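Local coordinates for actin-binding protein (Saccharomyces cerevisiae, PDB 1HQZ) that binds actin filaments but not actin monomers and recruits the ARP2/3 complex to filament sides, the present chain being its N-terminal cofilin-homology domain, at residues E4-T9 and A100-A105; T9-E14 and K40-P45; W32-P37 and H53-L58; T62-G67 and D89-K94; V78-I83 and M133-A138. All blocks are in the same frame, centred on the assembly; numbering follows the deposited sequence.

Contact 1: residues E4-T9 and A100-A105; sequences EPIDYT and AANFAA
N102 holds the backbone on both sides of P5 with the two ends of its amide. Its ND2 donates to E4 O at 3.1 Å. This bond is almost straight (175° at the hydrogen). It lies in the plane of the E4 carbonyl, and E4 O lies in the plane of the asparagine amide. The other end, N102 OD1, takes a weak bond from I6 N at 2.9 Å, bent to 125°. Both bonds are consistent with the modelled amide orientation, the ND2 bond being the stronger evidence. N102 CG is anti to the carbonyl carbon (chi1 -70°), which starts the side chain toward the loop.

Apolar contacts follow. N102 CB sits 3.8 Å from I6 CB. I6 CG2 reaches A105 CB at 4.4 Å, one turn further along the helix. A105 CB also lies at the edge of the Y8 ring, 4.2 Å from Y8 CE2. The Y8 hydroxyl is hydrogen-bonded to N109, again on helix 93-110.

Outside this shell, E4 N bonds to S98 OG of the same helix. On its other side the loop is tied by backbone bonding of D7 to Y43. I6 and N102 both touch Y66 of strand 65-71.

The N-terminal loop thus packs on helix 93-110 at the domain surface. The chemistry is mixed: one side-chain amide satisfies a C=O and, weakly, an N-H of an irregular loop, with small apolar contacts beside it.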
# COMPACT_ATOMS: atom_id res chain seq x y z
N GLU A 4 -9.67 -12.14 -12.57
CA GLU A 4 -8.42 -12.66 -12.01
C GLU A 4 -8.27 -12.24 -10.55
O GLU A 4 -7.72 -11.19 -10.25
CB GLU A 4 -7.25 -12.15 -12.84
CG GLU A 4 -6.02 -13.04 -12.85
CD GLU A 4 -5.03 -12.65 -13.94
OE1 GLU A 4 -4.42 -11.57 -13.84
OE2 GLU A 4 -4.87 -13.43 -14.90
N PRO A 5 -8.76 -13.08 -9.61
CA PRO A 5 -8.69 -12.81 -8.17
C PRO A 5 -7.27 -12.66 -7.66
O PRO A 5 -6.35 -13.30 -8.17
CB PRO A 5 -9.39 -14.03 -7.56
CG PRO A 5 -10.32 -14.48 -8.65
CD PRO A 5 -9.45 -14.35 -9.87
N ILE A 6 -7.09 -11.82 -6.64
CA ILE A 6 -5.77 -11.61 -6.08
C ILE A 6 -5.45 -12.68 -5.05
O ILE A 6 -6.33 -13.15 -4.34
CB ILE A 6 -5.66 -10.23 -5.38
CG1 ILE A 6 -4.23 -10.03 -4.86
CG2 ILE A 6 -6.64 -10.15 -4.21
CD1 ILE A 6 -4.00 -8.74 -4.12
N ASP A 7 -4.19 -13.07 -4.98
CA ASP A 7 -3.78 -14.08 -4.02
C ASP A 7 -2.84 -13.47 -2.99
O ASP A 7 -1.67 -13.21 -3.30
CB ASP A 7 -3.11 -15.26 -4.72
CG ASP A 7 -2.36 -16.16 -3.75
OD1 ASP A 7 -2.80 -16.31 -2.59
OD2 ASP A 7 -1.32 -16.73 -4.17
N TYR A 8 -3.35 -13.25 -1.79
CA TYR A 8 -2.55 -12.69 -0.70
C TYR A 8 -2.59 -13.57 0.54
O TYR A 8 -2.22 -13.14 1.63
CB TYR A 8 -3.03 -11.27 -0.34
CG TYR A 8 -4.51 -11.14 -0.07
CD1 TYR A 8 -5.14 -11.89 0.93
CD2 TYR A 8 -5.30 -10.26 -0.81
CE1 TYR A 8 -6.50 -11.75 1.19
CE2 TYR A 8 -6.66 -10.11 -0.56
CZ TYR A 8 -7.25 -10.86 0.44
OH TYR A 8 -8.60 -10.69 0.69
N THR A 9 -3.05 -14.81 0.38
CA THR A 9 -3.13 -15.73 1.51
C THR A 9 -2.00 -16.75 1.52
O THR A 9 -1.61 -17.25 2.58
CB THR A 9 -4.50 -16.45 1.54
OG1 THR A 9 -4.74 -17.07 0.27
CG2 THR A 9 -5.61 -15.47 1.84
N ALA A 100 -9.88 -2.87 -9.54
CA ALA A 100 -10.94 -2.31 -8.70
C ALA A 100 -11.44 -3.36 -7.72
O ALA A 100 -11.62 -3.08 -6.54
CB ALA A 100 -12.09 -1.81 -9.57
N ALA A 101 -11.66 -4.58 -8.21
CA ALA A 101 -12.14 -5.66 -7.35
C ALA A 101 -11.08 -6.06 -6.33
O ALA A 101 -11.38 -6.20 -5.14
CB ALA A 101 -12.54 -6.87 -8.20
N ASN A 102 -9.84 -6.24 -6.78
CA ASN A 102 -8.77 -6.65 -5.87
C ASN A 102 -8.34 -5.61 -4.85
O ASN A 102 -7.96 -5.95 -3.72
CB ASN A 102 -7.55 -7.13 -6.66
CG ASN A 102 -7.81 -8.45 -7.37
OD1 ASN A 102 -8.53 -9.30 -6.86
ND2 ASN A 102 -7.23 -8.62 -8.55
N PHE A 103 -8.40 -4.34 -5.22
CA PHE A 103 -8.02 -3.28 -4.30
C PHE A 103 -9.05 -3.28 -3.18
O PHE A 103 -8.71 -3.13 -2.02
CB PHE A 103 -7.98 -1.93 -5.02
CG PHE A 103 -7.38 -0.80 -4.19
CD1 PHE A 103 -6.58 -1.07 -3.09
CD2 PHE A 103 -7.60 0.53 -4.55
CE1 PHE A 103 -6.00 -0.03 -2.36
CE2 PHE A 103 -7.01 1.58 -3.82
CZ PHE A 103 -6.21 1.29 -2.73
N ALA A 104 -10.32 -3.46 -3.54
CA ALA A 104 -11.39 -3.49 -2.56
C ALA A 104 -11.12 -4.65 -1.59
O ALA A 104 -11.24 -4.49 -0.37
CB ALA A 104 -12.74 -3.68 -3.26
N ALA A 105 -10.72 -5.80 -2.13
CA ALA A 105 -10.42 -6.97 -1.30
C ALA A 105 -9.28 -6.69 -0.32
O ALA A 105 -9.36 -7.03 0.86
CB ALA A 105 -10.05 -8.16 -2.19

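Contact 2: residues T9-E14 and K40-P45; sequences TTHSRE and KKEYEP
E44 places a carboxylate oxygen over the flat face of H11. E44 OE2 sits 3.2 Å above the ring plane, over its centre. It comes close to H11 NE2 but at a poor angle, a contact over the face and not a hydrogen bond. T10 CG2 sits over the centre of the opposite face, 3.8 Å from the plane.

The two ring nitrogens meet two more acids. ND1 donates to E14 OE2 at 2.8 Å, nearly along the C-O axis, with the oxygen tilted out of the ring plane. NE2 makes only a weak bond to E42 OE1, 3.4 Å away. The E42 carboxylate stands close to perpendicular to the ring, with planes 86° apart. The bend of E14 at chi2 (76°) turns its CD back toward the ring. Three acids around one histidine could favour its protonated form.

T10 OG1 pairs instead with D7. Y43 O lies at the edge of the ring, 3.6 Å from H11 CB. E14 CB packs on P45 CD at 3.7 Å.

H11 is the N-cap residue of helix 12-24. The contact sets the start of the helix against the start of strand 43-49, an outer strand of the sheet, next to strand 32-37.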
# COMPACT_ATOMS: atom_id res chain seq x y z
N THR A 9 -3.05 -14.81 0.38
CA THR A 9 -3.13 -15.73 1.51
C THR A 9 -2.00 -16.75 1.52
O THR A 9 -1.61 -17.25 2.58
CB THR A 9 -4.50 -16.45 1.54
OG1 THR A 9 -4.74 -17.07 0.27
CG2 THR A 9 -5.61 -15.47 1.84
N THR A 10 -1.46 -17.04 0.34
CA THR A 10 -0.35 -17.98 0.21
C THR A 10 0.81 -17.52 1.07
O THR A 10 1.41 -18.32 1.81
CB THR A 10 0.13 -18.06 -1.26
OG1 THR A 10 -0.87 -18.69 -2.06
CG2 THR A 10 1.43 -18.84 -1.35
N HIS A 11 1.14 -16.24 0.97
CA HIS A 11 2.23 -15.67 1.74
C HIS A 11 1.70 -14.76 2.85
O HIS A 11 2.29 -13.74 3.18
CB HIS A 11 3.17 -14.89 0.82
CG HIS A 11 3.83 -15.74 -0.22
ND1 HIS A 11 4.74 -16.73 0.08
CD2 HIS A 11 3.71 -15.75 -1.57
CE1 HIS A 11 5.15 -17.31 -1.03
NE2 HIS A 11 4.54 -16.73 -2.05
N SER A 12 0.56 -15.16 3.41
CA SER A 12 -0.08 -14.40 4.48
C SER A 12 0.86 -14.21 5.68
O SER A 12 0.82 -13.19 6.36
CB SER A 12 -1.33 -15.14 4.94
OG SER A 12 -0.99 -16.45 5.36
N ARG A 13 1.71 -15.21 5.91
CA ARG A 13 2.66 -15.17 7.02
C ARG A 13 3.59 -13.97 6.88
O ARG A 13 3.73 -13.16 7.81
CB ARG A 13 3.50 -16.45 7.05
CG ARG A 13 3.83 -16.95 8.44
CD ARG A 13 2.61 -17.58 9.09
NE ARG A 13 2.04 -18.64 8.24
CZ ARG A 13 0.89 -19.26 8.49
NH1 ARG A 13 0.18 -18.94 9.56
NH2 ARG A 13 0.46 -20.20 7.66
N GLU A 14 4.25 -13.87 5.73
CA GLU A 14 5.17 -12.77 5.47
C GLU A 14 4.44 -11.43 5.45
O GLU A 14 4.90 -10.46 6.03
CB GLU A 14 5.89 -12.97 4.13
CG GLU A 14 6.66 -14.27 4.00
CD GLU A 14 5.76 -15.47 3.74
OE1 GLU A 14 5.06 -15.92 4.68
OE2 GLU A 14 5.75 -15.97 2.60
N LYS A 40 4.64 -16.57 -9.85
CA LYS A 40 3.44 -17.39 -9.82
C LYS A 40 2.18 -16.57 -9.55
O LYS A 40 1.15 -17.13 -9.18
CB LYS A 40 3.57 -18.47 -8.75
CG LYS A 40 4.79 -19.37 -8.91
CD LYS A 40 4.83 -20.46 -7.84
CE LYS A 40 5.98 -21.42 -8.07
NZ LYS A 40 5.94 -22.55 -7.09
N LYS A 41 2.28 -15.26 -9.73
CA LYS A 41 1.15 -14.34 -9.50
C LYS A 41 0.68 -14.32 -8.06
O LYS A 41 -0.47 -13.98 -7.78
CB LYS A 41 -0.02 -14.69 -10.41
CG LYS A 41 0.26 -14.49 -11.88
CD LYS A 41 -0.93 -14.90 -12.72
CE LYS A 41 -0.59 -14.88 -14.20
NZ LYS A 41 -1.71 -15.45 -15.01
N GLU A 42 1.56 -14.68 -7.14
CA GLU A 42 1.23 -14.68 -5.72
C GLU A 42 1.79 -13.39 -5.11
O GLU A 42 2.93 -13.02 -5.37
CB GLU A 42 1.86 -15.90 -5.03
CG GLU A 42 1.60 -17.22 -5.74
CD GLU A 42 2.30 -18.40 -5.07
OE1 GLU A 42 3.54 -18.33 -4.87
OE2 GLU A 42 1.62 -19.39 -4.76
N TYR A 43 0.99 -12.69 -4.31
CA TYR A 43 1.46 -11.46 -3.70
C TYR A 43 2.25 -11.71 -2.43
O TYR A 43 1.83 -12.48 -1.56
CB TYR A 43 0.31 -10.51 -3.40
CG TYR A 43 -0.10 -9.67 -4.59
CD1 TYR A 43 -0.88 -10.21 -5.61
CD2 TYR A 43 0.33 -8.35 -4.71
CE1 TYR A 43 -1.23 -9.44 -6.73
CE2 TYR A 43 -0.01 -7.57 -5.81
CZ TYR A 43 -0.79 -8.13 -6.82
OH TYR A 43 -1.13 -7.37 -7.92
N GLU A 44 3.39 -11.04 -2.32
CA GLU A 44 4.24 -11.15 -1.15
C GLU A 44 4.97 -9.83 -0.94
O GLU A 44 5.00 -8.98 -1.84
CB GLU A 44 5.24 -12.29 -1.32
CG GLU A 44 6.15 -12.15 -2.53
CD GLU A 44 6.99 -13.39 -2.76
OE1 GLU A 44 7.84 -13.38 -3.68
OE2 GLU A 44 6.79 -14.38 -2.02
N PRO A 45 5.55 -9.62 0.25
CA PRO A 45 6.26 -8.38 0.52
C PRO A 45 7.39 -8.17 -0.48
O PRO A 45 8.22 -9.05 -0.66
CB PRO A 45 6.80 -8.59 1.93
CG PRO A 45 5.77 -9.47 2.55
CD PRO A 45 5.51 -10.47 1.45

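Contact 3: residues W32-P37 and H53-L58; sequences WLIISP and HDFLQL
L58 N donates to F55 O at 3.0 Å, a turn that brings both F55 and L58 against W32 and I34 on the neighbouring strand. No hydrogen bond crosses the contact itself.

W32 and F55 point in opposite senses, each offering its CB to the other's ring. F55 CB sits over the five-membered ring of W32, 3.5 Å from its centroid and 7° off the normal. In return, W32 CB lies over the face of the F55 ring, 4.2 Å from its centroid. The planes are oblique, 40° apart, and the rings also touch, W32 CE3 to F55 CD1 at 3.4 Å.

I34 meets the edge of the F55 ring, with CG1 3.5 Å from F55 CE1. Further on, I34 CD1 packs on L58 CB at 3.7 Å. The outer part of the L58 side chain is doubtful in the model.

F55 also touches A69, and L56 leans on L131 of helix 128-136. Here a short helix packs on the mixed sheet of the ADF-homology domain, in its hydrophobic core.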
# COMPACT_ATOMS: atom_id res chain seq x y z
N TRP A 32 6.44 1.26 6.41
CA TRP A 32 5.72 1.09 5.17
C TRP A 32 6.06 -0.25 4.53
O TRP A 32 7.09 -0.85 4.83
CB TRP A 32 5.99 2.24 4.19
CG TRP A 32 7.41 2.43 3.74
CD1 TRP A 32 8.30 3.35 4.21
CD2 TRP A 32 8.06 1.74 2.67
NE1 TRP A 32 9.46 3.30 3.48
CE2 TRP A 32 9.34 2.32 2.53
CE3 TRP A 32 7.68 0.70 1.81
CZ2 TRP A 32 10.26 1.88 1.56
CZ3 TRP A 32 8.58 0.27 0.85
CH2 TRP A 32 9.86 0.87 0.73
N LEU A 33 5.17 -0.69 3.65
CA LEU A 33 5.30 -1.98 2.96
C LEU A 33 4.65 -1.91 1.59
O LEU A 33 3.62 -1.25 1.43
CB LEU A 33 4.59 -3.07 3.78
CG LEU A 33 4.09 -4.32 3.02
CD1 LEU A 33 5.28 -5.20 2.63
CD2 LEU A 33 3.11 -5.11 3.92
N ILE A 34 5.24 -2.59 0.62
CA ILE A 34 4.67 -2.66 -0.71
C ILE A 34 4.61 -4.14 -1.05
O ILE A 34 5.63 -4.84 -0.95
CB ILE A 34 5.54 -1.97 -1.79
CG1 ILE A 34 5.50 -0.45 -1.60
CG2 ILE A 34 5.04 -2.36 -3.19
CD1 ILE A 34 6.28 0.34 -2.68
N ILE A 35 3.43 -4.64 -1.40
CA ILE A 35 3.32 -6.04 -1.79
C ILE A 35 3.14 -6.12 -3.30
O ILE A 35 2.36 -5.36 -3.88
CB ILE A 35 2.14 -6.77 -1.09
CG1 ILE A 35 0.81 -6.12 -1.48
CG2 ILE A 35 2.36 -6.77 0.43
CD1 ILE A 35 -0.39 -6.86 -0.96
N SER A 36 3.86 -7.04 -3.92
CA SER A 36 3.83 -7.22 -5.36
C SER A 36 3.69 -8.70 -5.72
O SER A 36 4.04 -9.58 -4.92
CB SER A 36 5.13 -6.64 -5.95
OG SER A 36 5.10 -6.59 -7.36
N PRO A 37 3.18 -9.01 -6.92
CA PRO A 37 3.00 -10.40 -7.34
C PRO A 37 4.28 -11.06 -7.85
O PRO A 37 5.02 -10.45 -8.63
CB PRO A 37 1.93 -10.28 -8.42
CG PRO A 37 2.36 -9.01 -9.11
CD PRO A 37 2.69 -8.08 -7.96
N HIS A 53 9.03 9.05 2.19
CA HIS A 53 9.53 9.59 0.94
C HIS A 53 10.05 8.44 0.07
O HIS A 53 9.81 8.41 -1.14
CB HIS A 53 10.64 10.62 1.23
CG HIS A 53 11.23 11.24 -0.01
ND1 HIS A 53 12.42 10.80 -0.56
CD2 HIS A 53 10.79 12.24 -0.80
CE1 HIS A 53 12.68 11.51 -1.65
NE2 HIS A 53 11.71 12.39 -1.82
N ASP A 54 10.74 7.47 0.68
CA ASP A 54 11.26 6.32 -0.08
C ASP A 54 10.09 5.47 -0.60
O ASP A 54 10.09 5.01 -1.74
CB ASP A 54 12.16 5.45 0.81
CG ASP A 54 13.60 5.93 0.85
OD1 ASP A 54 13.91 7.03 0.35
OD2 ASP A 54 14.44 5.19 1.39
N PHE A 55 9.09 5.29 0.25
CA PHE A 55 7.89 4.53 -0.08
C PHE A 55 7.30 4.96 -1.41
O PHE A 55 7.08 4.15 -2.32
CB PHE A 55 6.87 4.72 1.05
CG PHE A 55 5.51 4.12 0.78
CD1 PHE A 55 5.37 2.76 0.47
CD2 PHE A 55 4.36 4.89 0.92
CE1 PHE A 55 4.11 2.19 0.32
CE2 PHE A 55 3.09 4.34 0.76
CZ PHE A 55 2.97 2.97 0.46
N LEU A 56 7.05 6.26 -1.55
CA LEU A 56 6.44 6.79 -2.76
C LEU A 56 7.23 6.56 -4.03
O LEU A 56 6.69 6.60 -5.13
CB LEU A 56 6.14 8.27 -2.56
CG LEU A 56 5.19 8.51 -1.38
CD1 LEU A 56 5.04 10.01 -1.13
CD2 LEU A 56 3.84 7.86 -1.68
N GLN A 57 8.52 6.29 -3.88
CA GLN A 57 9.39 6.05 -5.02
C GLN A 57 9.71 4.58 -5.27
O GLN A 57 10.56 4.26 -6.09
CB GLN A 57 10.72 6.76 -4.80
CG GLN A 57 10.62 8.25 -4.64
CD GLN A 57 11.98 8.85 -4.52
OE1 GLN A 57 12.60 8.82 -3.45
NE2 GLN A 57 12.49 9.37 -5.63
N LEU A 58 9.03 3.68 -4.57
CA LEU A 58 9.37 2.28 -4.74
C LEU A 58 8.38 1.41 -5.46
O LEU A 58 8.48 0.18 -5.38
CB LEU A 58 9.69 1.67 -3.37
CG LEU A 58 10.77 2.31 -2.49
CD1 LEU A 58 11.70 1.21 -1.99
CD2 LEU A 58 11.58 3.32 -3.25

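Contact 4: residues T62-G67 and D89-K94; sequences TKVQYG and DSAPLK
V64 leans on A91 with one branch. Its CB lies back from that residue, 4.7 Å from A91 CB. There the chain forks. CG2, anti to the carbonyl carbon, goes to A91 and meets A91 CB at 3.7 Å. CG1, anti to the backbone N (chi1 169°), takes the other direction and lies 6.0 Å from A91 CB. The valine also touches T95 and F99 of helix 93-110, so it packs against the first turns of that helix.

The other main feature is a backbone oxygen. T62 O receives a CA-H...O contact from A91 CA at 3.3 Å, with 158° at the hydrogen. P92 CD comes to 3.7 Å from T62 O. At the outer end, T62 CG2 and S90 CB approach loosely at 4.4 Å. T62 OG1 has its own partner in D60.

P92 is the N-cap residue of helix 93-110. Its carbonyl binds T95 OG1, and A91 O binds R96. These bonds order the start of the helix, beside which the loop before strand 65-71 lies.

No conventional hydrogen bond joins the two segments. Their fit rests on small apolar groups and one CA-H...O contact, which implies close backbone approach with little directional polar bonding.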
# COMPACT_ATOMS: atom_id res chain seq x y z
N THR A 62 5.43 -1.58 -13.94
CA THR A 62 4.98 -2.69 -14.78
C THR A 62 4.11 -3.68 -14.02
O THR A 62 3.70 -4.70 -14.57
CB THR A 62 6.18 -3.47 -15.40
OG1 THR A 62 6.96 -4.06 -14.36
CG2 THR A 62 7.05 -2.53 -16.24
N LYS A 63 3.83 -3.39 -12.76
CA LYS A 63 3.03 -4.30 -11.94
C LYS A 63 1.99 -3.60 -11.10
O LYS A 63 2.17 -2.44 -10.70
CB LYS A 63 3.93 -5.10 -10.99
CG LYS A 63 5.06 -5.86 -11.65
CD LYS A 63 5.97 -6.46 -10.58
CE LYS A 63 7.22 -7.07 -11.19
NZ LYS A 63 8.08 -7.66 -10.13
N VAL A 64 0.91 -4.32 -10.82
CA VAL A 64 -0.15 -3.82 -9.96
C VAL A 64 0.33 -4.16 -8.56
O VAL A 64 0.60 -5.32 -8.25
CB VAL A 64 -1.48 -4.55 -10.22
CG1 VAL A 64 -2.50 -4.20 -9.14
CG2 VAL A 64 -2.02 -4.17 -11.57
N GLN A 65 0.45 -3.16 -7.70
CA GLN A 65 0.92 -3.41 -6.34
C GLN A 65 0.10 -2.67 -5.31
O GLN A 65 -0.69 -1.79 -5.63
CB GLN A 65 2.38 -2.97 -6.21
CG GLN A 65 3.31 -3.55 -7.26
CD GLN A 65 4.69 -2.92 -7.22
OE1 GLN A 65 4.83 -1.70 -7.30
NE2 GLN A 65 5.71 -3.75 -7.10
N TYR A 66 0.30 -3.03 -4.05
CA TYR A 66 -0.42 -2.37 -2.98
C TYR A 66 0.59 -1.96 -1.94
O TYR A 66 1.50 -2.73 -1.62
CB TYR A 66 -1.48 -3.30 -2.39
CG TYR A 66 -2.42 -3.83 -3.46
CD1 TYR A 66 -2.08 -4.94 -4.22
CD2 TYR A 66 -3.59 -3.15 -3.77
CE1 TYR A 66 -2.88 -5.36 -5.29
CE2 TYR A 66 -4.40 -3.55 -4.83
CZ TYR A 66 -4.03 -4.65 -5.59
OH TYR A 66 -4.80 -5.02 -6.66
N GLY A 67 0.44 -0.74 -1.45
CA GLY A 67 1.35 -0.22 -0.45
C GLY A 67 0.59 0.12 0.82
O GLY A 67 -0.60 0.42 0.78
N ASP A 89 -0.27 1.78 -16.10
CA ASP A 89 -0.75 1.44 -17.43
C ASP A 89 -0.07 0.21 -18.01
O ASP A 89 -0.73 -0.61 -18.65
CB ASP A 89 -0.56 2.62 -18.40
CG ASP A 89 -1.41 3.84 -18.03
OD1 ASP A 89 -2.39 3.68 -17.27
OD2 ASP A 89 -1.10 4.95 -18.51
N SER A 90 1.22 0.06 -17.74
CA SER A 90 2.03 -1.05 -18.25
C SER A 90 1.80 -2.41 -17.61
O SER A 90 2.32 -3.41 -18.09
CB SER A 90 3.50 -0.69 -18.15
OG SER A 90 3.79 0.46 -18.92
N ALA A 91 1.04 -2.46 -16.52
CA ALA A 91 0.77 -3.73 -15.86
C ALA A 91 -0.08 -4.58 -16.81
O ALA A 91 -0.82 -4.05 -17.63
CB ALA A 91 0.03 -3.50 -14.55
N PRO A 92 0.03 -5.92 -16.71
CA PRO A 92 -0.75 -6.81 -17.57
C PRO A 92 -2.25 -6.51 -17.62
O PRO A 92 -2.88 -6.29 -16.58
CB PRO A 92 -0.44 -8.20 -17.02
CG PRO A 92 0.07 -7.95 -15.63
CD PRO A 92 0.85 -6.69 -15.76
N LEU A 93 -2.80 -6.49 -18.83
CA LEU A 93 -4.20 -6.18 -19.06
C LEU A 93 -5.15 -6.77 -18.03
O LEU A 93 -5.85 -6.04 -17.32
CB LEU A 93 -4.63 -6.67 -20.45
CG LEU A 93 -6.08 -6.34 -20.85
CD1 LEU A 93 -6.21 -4.84 -21.05
CD2 LEU A 93 -6.46 -7.06 -22.13
N LYS A 94 -5.18 -8.09 -17.94
CA LYS A 94 -6.06 -8.78 -17.02
C LYS A 94 -5.96 -8.37 -15.56
O LYS A 94 -6.95 -8.39 -14.84
CB LYS A 94 -5.85 -10.29 -17.14
CG LYS A 94 -6.20 -10.84 -18.52
CD LYS A 94 -5.97 -12.34 -18.58
CE LYS A 94 -6.24 -12.87 -19.98
NZ LYS A 94 -5.97 -14.34 -20.09

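Contact 5: residues V78-I83 and M133-A138; sequences VEKIII and MKISNA
K80 supplies the polar part of the contact. Its NZ donates to I135 O at 3.2 Å, in the plane of that carbonyl and at 150° to the C=O. The same oxygen also accepts the backbone bond from A138 N at 3.3 Å, so two donors grip it. On the way to NZ, K80 CD passes 3.1 Å from I135 O. K80 NZ lies 3.3 Å from S136 O as well. The lysine charge therefore sits at the C-terminal end of helix 128-136, where the carbonyl oxygens of the last turn and the helix dipole would probably attract it. N137 is the first residue to leave the helix. The lysine chain is extended beyond CG, which carries NZ to the carbonyls.

The helix belongs to the ADF-homology fold and packs on the sheet here. Strand 80-86 lies in that sheet between strands 65-71 and 116-120. I135 touches both flanking strands, at V71 and V116. A138 also touches V116.

The remaining interactions are apolar. K80 and I135 run past each other in opposite directions. K80 CB meets I135 CG2 at 3.8 Å, and further along K80 CD lies 4.2 Å from A138 CB. The aliphatic part of the lysine thus packs while its tip bonds. A chi2 of 175° carries I135 CD1 on from CG1 to I82 CG2 at 4.0 Å, the two side chains crossing at about a right angle.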
# COMPACT_ATOMS: atom_id res chain seq x y z
N VAL A 78 -0.09 12.69 15.61
CA VAL A 78 -1.04 11.64 15.27
C VAL A 78 -0.48 10.84 14.11
O VAL A 78 0.01 11.40 13.12
CB VAL A 78 -2.43 12.22 14.89
CG1 VAL A 78 -2.38 12.88 13.52
CG2 VAL A 78 -3.48 11.11 14.91
N GLU A 79 -0.52 9.52 14.25
CA GLU A 79 -0.02 8.61 13.23
C GLU A 79 -1.22 8.00 12.53
O GLU A 79 -2.11 7.46 13.17
CB GLU A 79 0.81 7.50 13.87
CG GLU A 79 2.09 7.95 14.54
CD GLU A 79 3.23 8.15 13.57
OE1 GLU A 79 3.08 7.74 12.40
OE2 GLU A 79 4.27 8.69 13.97
N LYS A 80 -1.23 8.08 11.20
CA LYS A 80 -2.34 7.51 10.45
C LYS A 80 -1.87 6.52 9.39
O LYS A 80 -0.71 6.49 9.00
CB LYS A 80 -3.17 8.63 9.83
CG LYS A 80 -3.89 9.46 10.89
CD LYS A 80 -4.64 10.62 10.28
CE LYS A 80 -5.29 11.45 11.36
NZ LYS A 80 -5.82 12.73 10.82
N ILE A 81 -2.80 5.69 8.95
CA ILE A 81 -2.48 4.67 7.97
C ILE A 81 -3.03 4.99 6.58
O ILE A 81 -4.21 5.34 6.42
CB ILE A 81 -3.01 3.27 8.43
CG1 ILE A 81 -2.19 2.73 9.61
CG2 ILE A 81 -2.84 2.27 7.32
CD1 ILE A 81 -2.02 3.64 10.77
N ILE A 82 -2.17 4.86 5.58
CA ILE A 82 -2.59 5.10 4.21
C ILE A 82 -2.33 3.83 3.40
O ILE A 82 -1.34 3.13 3.62
CB ILE A 82 -1.85 6.31 3.58
CG1 ILE A 82 -2.26 6.46 2.11
CG2 ILE A 82 -0.34 6.14 3.71
CD1 ILE A 82 -1.75 7.73 1.42
N ILE A 83 -3.25 3.49 2.51
CA ILE A 83 -3.03 2.34 1.67
C ILE A 83 -3.07 2.87 0.25
O ILE A 83 -3.85 3.78 -0.06
CB ILE A 83 -4.10 1.25 1.84
CG1 ILE A 83 -5.49 1.82 1.55
CG2 ILE A 83 -4.03 0.71 3.25
CD1 ILE A 83 -6.56 0.74 1.45
N MET A 133 -1.34 15.84 3.13
CA MET A 133 -2.52 16.67 3.36
C MET A 133 -3.75 15.80 3.52
O MET A 133 -4.57 16.03 4.41
CB MET A 133 -2.73 17.62 2.18
CG MET A 133 -3.91 18.52 2.36
SD MET A 133 -4.26 19.44 0.86
CE MET A 133 -5.33 18.24 0.00
N LYS A 134 -3.88 14.81 2.65
CA LYS A 134 -5.01 13.88 2.71
C LYS A 134 -4.98 13.12 4.03
O LYS A 134 -6.02 12.87 4.64
CB LYS A 134 -4.96 12.88 1.55
CG LYS A 134 -5.20 13.51 0.20
CD LYS A 134 -5.39 12.46 -0.87
CE LYS A 134 -5.69 13.09 -2.22
NZ LYS A 134 -6.25 12.06 -3.16
N ILE A 135 -3.78 12.78 4.48
CA ILE A 135 -3.60 12.05 5.73
C ILE A 135 -4.03 12.94 6.89
O ILE A 135 -4.72 12.50 7.82
CB ILE A 135 -2.13 11.60 5.88
CG1 ILE A 135 -1.85 10.44 4.91
CG2 ILE A 135 -1.83 11.19 7.31
CD1 ILE A 135 -0.42 9.99 4.87
N SER A 136 -3.63 14.20 6.84
CA SER A 136 -3.97 15.14 7.88
C SER A 136 -5.48 15.41 7.97
O SER A 136 -6.01 15.57 9.06
CB SER A 136 -3.22 16.46 7.66
OG SER A 136 -3.59 17.41 8.64
N ASN A 137 -6.17 15.42 6.82
CA ASN A 137 -7.62 15.65 6.79
C ASN A 137 -8.47 14.37 6.91
O ASN A 137 -9.70 14.41 6.76
CB ASN A 137 -8.03 16.37 5.50
CG ASN A 137 -7.51 17.79 5.42
OD1 ASN A 137 -7.48 18.50 6.43
ND2 ASN A 137 -7.11 18.21 4.23
N ALA A 138 -7.82 13.25 7.19
CA ALA A 138 -8.53 11.98 7.28
C ALA A 138 -9.40 11.81 8.52
O ALA A 138 -9.12 12.38 9.57
CB ALA A 138 -7.52 10.83 7.22

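Contact 3 is the buried one, and its chemistry is aromatic and aliphatic. Contacts 1 and 2 lie at the surface and rely on amide, imidazole and carboxylate groups. Contacts 4 and 5 are partly buried: contact 4 lacks conventional hydrogen bonds, whereas contact 5 combines isoleucine packing with a lysine at a helix end. Contacts 1 and 4 share helix 93-110 and meet at Y66. Contacts 1 and 2 share T9 and are tied by D7 to Y43. Contacts 2 to 5 all reach the one sheet, on neighbouring strands 43-49, 32-37, 65-71 and 80-86. Contacts 2 and 5 lie on opposite sides of the chain's centre, about 26 Å apart between centres.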